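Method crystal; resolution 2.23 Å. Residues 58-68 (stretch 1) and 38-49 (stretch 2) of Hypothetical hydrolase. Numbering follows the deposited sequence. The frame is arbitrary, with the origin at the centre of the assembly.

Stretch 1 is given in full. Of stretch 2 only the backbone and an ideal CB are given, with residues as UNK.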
# COMPACT_ATOMS: atom_id res chain seq x y z
N LYS B 58 -21.39 27.12 -1.11
CA LYS B 58 -22.07 28.19 -0.38
C LYS B 58 -21.17 29.43 -0.20
O LYS B 58 -20.04 29.31 0.30
CB LYS B 58 -22.56 27.67 0.98
CG LYS B 58 -23.46 26.42 0.91
CD LYS B 58 -24.73 26.59 1.72
CE LYS B 58 -25.57 25.34 1.80
NZ LYS B 58 -26.60 25.46 2.87
N VAL B 59 -21.65 30.58 -0.67
CA VAL B 59 -20.99 31.89 -0.58
C VAL B 59 -21.30 32.40 0.82
O VAL B 59 -22.47 32.39 1.23
CB VAL B 59 -21.48 32.84 -1.71
CG1 VAL B 59 -20.88 34.25 -1.57
CG2 VAL B 59 -21.14 32.25 -3.07
N VAL B 60 -20.26 32.77 1.55
CA VAL B 60 -20.42 33.15 2.97
C VAL B 60 -20.06 34.64 3.22
O VAL B 60 -20.35 35.18 4.28
CB VAL B 60 -19.63 32.17 3.92
CG1 VAL B 60 -20.16 30.74 3.80
CG2 VAL B 60 -18.12 32.18 3.67
N GLY B 61 -19.49 35.28 2.22
CA GLY B 61 -19.12 36.69 2.28
C GLY B 61 -18.93 37.24 0.89
O GLY B 61 -18.51 36.50 -0.00
N ALA B 62 -19.27 38.53 0.68
CA ALA B 62 -19.12 39.22 -0.62
C ALA B 62 -18.85 40.72 -0.41
O ALA B 62 -19.64 41.41 0.25
CB ALA B 62 -20.36 39.00 -1.49
N LYS B 63 -17.74 41.22 -0.97
CA LYS B 63 -17.34 42.63 -0.86
C LYS B 63 -17.15 43.33 -2.24
O LYS B 63 -16.39 44.29 -2.32
CB LYS B 63 -16.04 42.75 -0.04
CG LYS B 63 -16.16 42.36 1.43
CD LYS B 63 -14.78 42.42 2.11
CE LYS B 63 -14.82 42.14 3.59
NZ LYS B 63 -13.46 41.89 4.14
N GLY B 64 -17.82 42.86 -3.30
CA GLY B 64 -17.70 43.45 -4.63
C GLY B 64 -16.51 42.95 -5.43
O GLY B 64 -16.69 42.46 -6.55
N LYS B 65 -15.27 43.12 -4.89
CA LYS B 65 -14.00 42.70 -5.53
C LYS B 65 -13.51 41.35 -4.99
O LYS B 65 -12.56 40.77 -5.52
CB LYS B 65 -12.89 43.77 -5.33
CG LYS B 65 -13.12 45.12 -6.05
CD LYS B 65 -12.47 45.24 -7.45
CE LYS B 65 -12.80 46.58 -8.10
NZ LYS B 65 -13.14 46.46 -9.56
N SER B 66 -14.15 40.87 -3.94
CA SER B 66 -13.83 39.60 -3.31
C SER B 66 -15.08 38.94 -2.72
O SER B 66 -16.10 39.60 -2.46
CB SER B 66 -12.78 39.79 -2.22
OG SER B 66 -13.27 40.64 -1.21
N LEU B 67 -14.99 37.64 -2.55
CA LEU B 67 -15.99 36.83 -1.89
C LEU B 67 -15.32 35.62 -1.24
O LEU B 67 -14.25 35.19 -1.63
CB LEU B 67 -17.16 36.41 -2.81
CG LEU B 67 -16.92 35.41 -3.92
CD1 LEU B 67 -16.99 33.95 -3.41
CD2 LEU B 67 -17.94 35.62 -4.98
N TYR B 68 -16.01 35.08 -0.25
CA TYR B 68 -15.66 33.87 0.45
C TYR B 68 -16.71 32.80 0.14
O TYR B 68 -17.91 33.08 0.14
CB TYR B 68 -15.61 34.12 1.97
CG TYR B 68 -14.34 34.73 2.51
CD1 TYR B 68 -13.15 34.00 2.56
CD2 TYR B 68 -14.35 35.99 3.12
CE1 TYR B 68 -11.99 34.53 3.12
CE2 TYR B 68 -13.21 36.52 3.70
CZ TYR B 68 -12.02 35.80 3.70
OH TYR B 68 -10.89 36.36 4.25
N UNK B 38 -11.79 39.19 -7.83
CA UNK B 38 -12.31 39.49 -9.15
C UNK B 38 -12.92 40.86 -9.25
O UNK B 38 -12.49 41.80 -8.57
CB UNK B 38 -13.35 38.44 -9.55
N UNK B 39 -13.88 40.98 -10.15
CA UNK B 39 -14.59 42.22 -10.45
C UNK B 39 -16.10 42.02 -10.48
O UNK B 39 -16.57 41.04 -11.06
CB UNK B 39 -14.12 42.79 -11.79
N UNK B 40 -16.85 43.00 -9.95
CA UNK B 40 -18.31 43.13 -10.07
C UNK B 40 -19.11 41.91 -9.55
O UNK B 40 -20.03 41.40 -10.22
CB UNK B 40 -18.67 43.37 -11.54
N UNK B 41 -18.79 41.48 -8.34
CA UNK B 41 -19.51 40.39 -7.68
C UNK B 41 -20.76 40.92 -6.97
O UNK B 41 -21.72 40.17 -6.73
CB UNK B 41 -18.60 39.67 -6.68
N UNK B 42 -20.71 42.20 -6.58
CA UNK B 42 -21.73 42.81 -5.75
C UNK B 42 -21.48 42.40 -4.31
O UNK B 42 -20.49 41.72 -4.01
CB UNK B 42 -23.13 42.41 -6.21
N UNK B 43 -22.37 42.79 -3.42
CA UNK B 43 -22.21 42.48 -2.00
C UNK B 43 -23.44 41.72 -1.47
O UNK B 43 -23.54 41.51 -0.26
CB UNK B 43 -21.99 43.76 -1.20
N UNK B 44 -24.31 41.22 -2.38
CA UNK B 44 -25.51 40.45 -2.05
C UNK B 44 -25.25 38.96 -2.29
O UNK B 44 -25.30 38.49 -3.43
CB UNK B 44 -26.71 40.93 -2.88
N UNK B 45 -25.03 38.24 -1.20
CA UNK B 45 -24.71 36.81 -1.13
C UNK B 45 -25.80 35.98 -1.84
O UNK B 45 -25.47 34.99 -2.48
CB UNK B 45 -24.57 36.37 0.33
N UNK B 46 -27.09 36.39 -1.73
CA UNK B 46 -28.20 35.64 -2.31
C UNK B 46 -28.19 35.62 -3.85
O UNK B 46 -28.83 34.76 -4.45
CB UNK B 46 -29.52 36.23 -1.82
N UNK B 47 -27.48 36.55 -4.48
CA UNK B 47 -27.48 36.63 -5.93
C UNK B 47 -26.18 36.12 -6.53
O UNK B 47 -25.95 36.32 -7.71
CB UNK B 47 -27.73 38.07 -6.38
N UNK B 48 -25.37 35.44 -5.75
CA UNK B 48 -24.10 34.85 -6.21
C UNK B 48 -24.19 33.33 -6.13
O UNK B 48 -24.55 32.78 -5.09
CB UNK B 48 -22.92 35.36 -5.38
N UNK B 49 -23.86 32.66 -7.24
CA UNK B 49 -23.83 31.20 -7.31
C UNK B 49 -22.43 30.76 -7.71
O UNK B 49 -21.98 31.06 -8.82
CB UNK B 49 -24.87 30.67 -8.30

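Position 38 is extended, its N 2.9 Å from Lys 65 O in a hydrogen bond that any residue but proline could make. An ideal CB would point sideways, 4.7 Å from Lys 65 O; the angles, phi 174° and psi -152°, favour glycine, and the hydrogen bond needs only the backbone. It is Gly 38, whose O also receives a CA-H...O contact from Lys 65 CA at 3.5 Å.

At 39 the CB points away from stretch 1 yet lies 4.4 Å from Lys 65 NZ. A flexible acidic side chain could turn back to that charge. The residue is Glu 39, and its OE2 forms a salt bridge with Lys 65 NZ at 2.9 Å.

Position 40 has positive phi (58°) and psi 49°, a left-handed conformation favouring glycine, asparagine or aspartate; its CB points away. Asn 40 fits. A water accepts from both Asn 40 N (2.8 Å) and Lys 65 NZ (3.1 Å), tying backbone to side chain.

At 41 the N donates to Gly 64 O (2.9 Å, 165°), and CB points toward stretch 1, 4.4 Å from Leu 67 CD2. A large apolar group, aliphatic or aromatic, would suit. Phe 41 takes the m rotamer; Leu 67 CD2 sits over one ring face, 4.1 Å from the centroid, in a CH-pi contact, while Ser 66 C lies at the ring edge.

Position 42, with phi 79° and psi near 180°, favours glycine; a CB would point away. Gly 42 O accepts a weak hydrogen bond from Gly 64 N at 3.0 Å, and its O is also 3.7 Å from Ala 62 CB.

At 43 the CB points sideways, 3.6 Å from Ala 62 O, so something small or polar is reasonable. It is Ser 43, whose CA makes a CA-H...O contact with Ala 62 O at 3.6 Å.

At 44 the CB points away, so stretch 1 leaves the choice open. Asp 44 uses OD1 to accept from the N and OG of position 46.

At 45 the CB is sideways, 5.3 Å from Ala 62 CB; a branched or long aliphatic chain could reach back. Ile 45 does so, with CG1 4.2 Å from both Val 59 CG1 and Ala 62 CB, and CD1 3.6 Å from Val 60 O.

At 46 the CB points away and stretch 1 sets no demand, so many residues would fit; Ser 46 OG donates to Asp 44 OD1 at 2.5 Å. Position 47 is out of reach of stretch 1, so the choice is again wide; Lys 47 NZ is hydrogen-bonded elsewhere in the structure.

At 48 the CB points toward stretch 1, 4.3 Å from Val 59 CG2 and 5.0 Å from Leu 67 CD2, inviting valine, leucine or isoleucine. Ile 48 places CD1 3.6 Å from Ala 62 CB and CG2 3.9 Å from Leu 67 CD2.

At 49 the CB points away and nothing of stretch 1 lies within 5.5 Å of it, so many residues would fit; Lys 49 NZ is hydrogen-bonded elsewhere in the structure.

Stretch 2 38-49: GENFGSDISKIK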
# COMPACT_ATOMS: atom_id res chain seq x y z
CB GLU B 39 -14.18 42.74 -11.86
CG GLU B 39 -12.69 42.91 -12.11
CD GLU B 39 -12.22 44.34 -12.12
OE1 GLU B 39 -12.54 45.07 -13.09
OE2 GLU B 39 -11.52 44.74 -11.16
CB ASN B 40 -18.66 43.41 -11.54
CG ASN B 40 -20.00 44.02 -11.76
OD1 ASN B 40 -20.51 44.75 -10.91
ND2 ASN B 40 -20.60 43.75 -12.91
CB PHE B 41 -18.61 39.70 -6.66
CG PHE B 41 -17.40 38.98 -7.17
CD1 PHE B 41 -17.33 38.54 -8.49
CD2 PHE B 41 -16.33 38.70 -6.32
CE1 PHE B 41 -16.21 37.86 -8.95
CE2 PHE B 41 -15.21 37.99 -6.79
CZ PHE B 41 -15.17 37.55 -8.09
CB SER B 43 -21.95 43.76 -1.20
OG SER B 43 -22.63 44.90 -1.70
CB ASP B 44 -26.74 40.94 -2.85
CG ASP B 44 -28.08 40.35 -2.44
OD1 ASP B 44 -28.08 39.35 -1.66
OD2 ASP B 44 -29.13 40.90 -2.85
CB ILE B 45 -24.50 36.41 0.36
CG1 ILE B 45 -23.10 36.82 0.84
CG2 ILE B 45 -24.78 34.94 0.68
CD1 ILE B 45 -22.95 36.73 2.41
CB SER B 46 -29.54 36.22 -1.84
OG SER B 46 -29.71 37.55 -2.29
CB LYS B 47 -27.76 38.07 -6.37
CG LYS B 47 -29.18 38.49 -6.04
CD LYS B 47 -29.32 39.95 -6.27
CE LYS B 47 -30.76 40.30 -6.50
NZ LYS B 47 -30.93 41.76 -6.74
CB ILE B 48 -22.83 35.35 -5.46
CG1 ILE B 48 -22.84 36.91 -5.31
CG2 ILE B 48 -21.56 34.86 -6.17
CD1 ILE B 48 -21.72 37.45 -4.44
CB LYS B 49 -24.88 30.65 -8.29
CG LYS B 49 -24.83 29.14 -8.47
CD LYS B 49 -26.06 28.58 -9.16
CE LYS B 49 -25.92 28.50 -10.67
NZ LYS B 49 -27.25 28.50 -11.34
O HOH W 1 -15.92 45.40 -8.83
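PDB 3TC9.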